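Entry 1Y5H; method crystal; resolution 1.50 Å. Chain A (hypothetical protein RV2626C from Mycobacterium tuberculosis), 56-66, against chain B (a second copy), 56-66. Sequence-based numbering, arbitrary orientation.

Chain A, residues 56-66: TDRDIVIKGLA
Chain B, residues 56-66: TDRDIVIKGLA

Two reciprocal salt bridges join the copies: B:Arg58 NH1 donates to A:Asp57 OD1 at 2.9 Å (N-H...O 148°), and A:Arg58 NH1 donates to B:Asp57 OD2 at 3.0 Å (147°). In both, the carboxylate oxygen lies at the edge of the guanidinium, near its plane. Each arginine leaves its helix sideways and reaches across with an extended chain (chi1 to chi3 all t, chi4 near 75°); each aspartate points toward the partner with chi1 p (47° in A, 45° in B). The second carboxylate oxygen turns back to its own helix, where A:Arg58 N to A:Asp57 OD2 and B:Arg58 N to B:Asp57 OD1, both 2.7 Å, are weak hydrogen bonds. Ahead of each helix, A:Thr56 and B:Thr56 (phi/psi about -107/163, chi1 p) are the N-caps: A:Asp59 N donates to A:Thr56 OG1 and B:Asp59 N to B:Thr56 OG1, both 3.0 Å. A:Asp59 and B:Asp59 (chi1 m) return the bond, with A:Thr56 N to A:Asp59 OD2 at 3.1 Å and B:Thr56 N to B:Asp59 OD2 at 2.9 Å.

From A:Asp57 and B:Asp57 the chains are helical, widening to a pi-type turn at 60-65, where A:Leu65 N to A:Ile60 O and B:Leu65 N to B:Ile60 O span 2.9 Å. The axes approach to 8.7 Å, their N-to-C directions 101° apart; in register, A:Asp57 CA lies 6.1 Å from B:Arg58 CA, and A:Arg58 CA equally far from B:Asp57 CA.

Beyond the salt bridges the side-chain packing is mainly apolar. The A:Val61 and B:Val61 side chains (chi1 t) meet at A:Val61 CG2 to B:Val61 CG2, 3.6 Å; these methyls also approach the opposing backbone, B:Val61 CG2 to A:Asp57 O at 3.4 Å and A:Val61 CG2 to B:Asp57 O at 3.5 Å. A:Ile60 and A:Leu65 interlock reciprocally with B:Leu65 and B:Ile60 (all m,t), A:Ile60 CG2 to B:Leu65 CD1 and A:Leu65 CD1 to B:Ile60 CG2, each 3.5 Å.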

# COMPACT_ATOMS: atom_id res chain seq x y z
N THR A 56 1.19 6.21 -5.86
CA THR A 56 0.87 5.53 -4.61
C THR A 56 2.09 4.76 -4.10
O THR A 56 3.05 4.53 -4.84
CB THR A 56 -0.28 4.52 -4.78
OG1 THR A 56 0.13 3.46 -5.66
CG2 THR A 56 -1.51 5.21 -5.36
N ASP A 57 2.04 4.39 -2.83
CA ASP A 57 3.14 3.64 -2.25
C ASP A 57 3.30 2.31 -2.97
O ASP A 57 4.43 1.89 -3.25
CB ASP A 57 2.94 3.44 -0.74
CG ASP A 57 1.53 2.96 -0.36
OD1 ASP A 57 1.24 2.94 0.85
OD2 ASP A 57 0.72 2.62 -1.25
N ARG A 58 2.19 1.65 -3.30
CA ARG A 58 2.27 0.38 -4.00
C ARG A 58 2.87 0.57 -5.39
O ARG A 58 3.59 -0.31 -5.88
CB ARG A 58 0.90 -0.29 -4.11
CG ARG A 58 0.98 -1.68 -4.72
CD ARG A 58 -0.28 -2.50 -4.52
NE ARG A 58 -0.16 -3.80 -5.18
CZ ARG A 58 0.57 -4.82 -4.73
NH1 ARG A 58 1.25 -4.71 -3.60
NH2 ARG A 58 0.63 -5.95 -5.42
N ASP A 59 2.59 1.71 -6.02
CA ASP A 59 3.14 2.00 -7.35
C ASP A 59 4.67 1.95 -7.30
O ASP A 59 5.31 1.39 -8.18
CB ASP A 59 2.77 3.42 -7.82
CG ASP A 59 1.36 3.52 -8.36
OD1 ASP A 59 0.73 2.47 -8.62
OD2 ASP A 59 0.90 4.67 -8.55
N ILE A 60 5.24 2.57 -6.27
CA ILE A 60 6.68 2.61 -6.11
C ILE A 60 7.26 1.20 -6.01
O ILE A 60 8.31 0.90 -6.58
CB ILE A 60 7.07 3.41 -4.85
CG1 ILE A 60 6.69 4.89 -5.06
CG2 ILE A 60 8.57 3.27 -4.56
CD1 ILE A 60 6.99 5.77 -3.86
N VAL A 61 6.56 0.33 -5.30
CA VAL A 61 7.01 -1.04 -5.14
C VAL A 61 6.80 -1.90 -6.38
O VAL A 61 7.72 -2.58 -6.84
CB VAL A 61 6.28 -1.72 -3.95
CG1 VAL A 61 6.69 -3.20 -3.84
CG2 VAL A 61 6.62 -1.00 -2.65
N ILE A 62 5.58 -1.86 -6.93
CA ILE A 62 5.22 -2.68 -8.08
C ILE A 62 5.68 -2.19 -9.45
O ILE A 62 6.19 -2.97 -10.25
CB ILE A 62 3.69 -2.90 -8.14
CG1 ILE A 62 3.20 -3.51 -6.82
CG2 ILE A 62 3.32 -3.78 -9.32
CD1 ILE A 62 3.86 -4.83 -6.45
N LYS A 63 5.49 -0.90 -9.72
CA LYS A 63 5.89 -0.33 -11.00
C LYS A 63 7.32 0.19 -10.95
O LYS A 63 7.92 0.45 -11.99
CB LYS A 63 4.94 0.80 -11.39
CG LYS A 63 3.50 0.37 -11.64
CD LYS A 63 2.64 1.55 -12.06
CE LYS A 63 1.20 1.14 -12.27
NZ LYS A 63 0.36 2.29 -12.71
N GLY A 64 7.85 0.35 -9.74
CA GLY A 64 9.20 0.84 -9.60
C GLY A 64 10.20 -0.27 -9.29
O GLY A 64 10.84 -0.80 -10.20
N LEU A 65 10.30 -0.63 -8.02
CA LEU A 65 11.25 -1.66 -7.60
C LEU A 65 11.10 -3.00 -8.32
O LEU A 65 12.10 -3.58 -8.76
CB LEU A 65 11.15 -1.89 -6.09
CG LEU A 65 11.40 -0.69 -5.17
CD1 LEU A 65 11.40 -1.16 -3.72
CD2 LEU A 65 12.73 -0.03 -5.52
N ALA A 66 9.87 -3.48 -8.45
CA ALA A 66 9.63 -4.77 -9.10
C ALA A 66 9.84 -4.72 -10.61
O ALA A 66 9.92 -5.77 -11.26
CB ALA A 66 8.22 -5.27 -8.79
N THR B 56 5.18 -5.83 4.37
CA THR B 56 4.16 -5.26 3.50
C THR B 56 4.79 -4.34 2.46
O THR B 56 5.94 -3.94 2.59
CB THR B 56 3.12 -4.43 4.28
OG1 THR B 56 3.76 -3.29 4.87
CG2 THR B 56 2.48 -5.28 5.37
N ASP B 57 4.02 -4.02 1.43
CA ASP B 57 4.52 -3.13 0.40
C ASP B 57 4.81 -1.77 1.03
O ASP B 57 5.84 -1.15 0.74
CB ASP B 57 3.53 -2.99 -0.77
CG ASP B 57 2.07 -2.81 -0.33
OD1 ASP B 57 1.80 -2.53 0.86
OD2 ASP B 57 1.19 -2.94 -1.21
N ARG B 58 3.93 -1.31 1.91
CA ARG B 58 4.17 -0.02 2.54
C ARG B 58 5.43 -0.06 3.40
O ARG B 58 6.15 0.93 3.48
CB ARG B 58 2.96 0.42 3.38
CG ARG B 58 3.10 1.86 3.87
CD ARG B 58 1.79 2.44 4.36
NE ARG B 58 1.99 3.78 4.92
CZ ARG B 58 2.18 4.88 4.20
NH1 ARG B 58 2.19 4.83 2.87
NH2 ARG B 58 2.38 6.04 4.81
N ASP B 59 5.73 -1.20 4.03
CA ASP B 59 6.94 -1.31 4.85
C ASP B 59 8.18 -1.02 4.00
O ASP B 59 9.11 -0.36 4.45
CB ASP B 59 7.13 -2.73 5.40
CG ASP B 59 6.20 -3.06 6.53
OD1 ASP B 59 5.75 -2.13 7.25
OD2 ASP B 59 5.93 -4.27 6.72
N ILE B 60 8.19 -1.55 2.79
CA ILE B 60 9.32 -1.36 1.89
C ILE B 60 9.53 0.13 1.61
O ILE B 60 10.65 0.62 1.62
CB ILE B 60 9.13 -2.12 0.55
CG1 ILE B 60 9.13 -3.63 0.82
CG2 ILE B 60 10.25 -1.77 -0.43
CD1 ILE B 60 8.91 -4.47 -0.42
N VAL B 61 8.43 0.83 1.37
CA VAL B 61 8.48 2.26 1.08
C VAL B 61 8.83 3.10 2.30
O VAL B 61 9.73 3.94 2.25
CB VAL B 61 7.13 2.77 0.52
CG1 VAL B 61 7.17 4.28 0.30
CG2 VAL B 61 6.80 2.05 -0.79
N ILE B 62 8.11 2.87 3.40
CA ILE B 62 8.29 3.65 4.62
C ILE B 62 9.47 3.27 5.51
O ILE B 62 10.22 4.14 5.96
CB ILE B 62 6.99 3.63 5.45
CG1 ILE B 62 5.83 4.13 4.58
CG2 ILE B 62 7.15 4.50 6.69
CD1 ILE B 62 6.02 5.54 4.00
N LYS B 63 9.64 1.98 5.79
CA LYS B 63 10.74 1.53 6.64
C LYS B 63 12.01 1.28 5.83
O LYS B 63 13.09 1.13 6.39
CB LYS B 63 10.35 0.26 7.38
CG LYS B 63 9.19 0.42 8.34
CD LYS B 63 8.86 -0.89 9.03
CE LYS B 63 7.72 -0.72 10.03
NZ LYS B 63 7.43 -2.00 10.74
N GLY B 64 11.86 1.22 4.51
CA GLY B 64 13.00 0.98 3.65
C GLY B 64 13.48 2.23 2.94
O GLY B 64 14.40 2.89 3.40
N LEU B 65 12.84 2.55 1.82
CA LEU B 65 13.23 3.72 1.03
C LEU B 65 13.23 5.03 1.81
O LEU B 65 14.20 5.79 1.73
CB LEU B 65 12.31 3.86 -0.20
CG LEU B 65 12.19 2.66 -1.14
CD1 LEU B 65 11.31 3.04 -2.33
CD2 LEU B 65 13.58 2.23 -1.62
N ALA B 66 12.16 5.29 2.55
CA ALA B 66 12.06 6.54 3.31
C ALA B 66 13.04 6.62 4.47
O ALA B 66 13.29 7.71 5.00
CB ALA B 66 10.64 6.73 3.82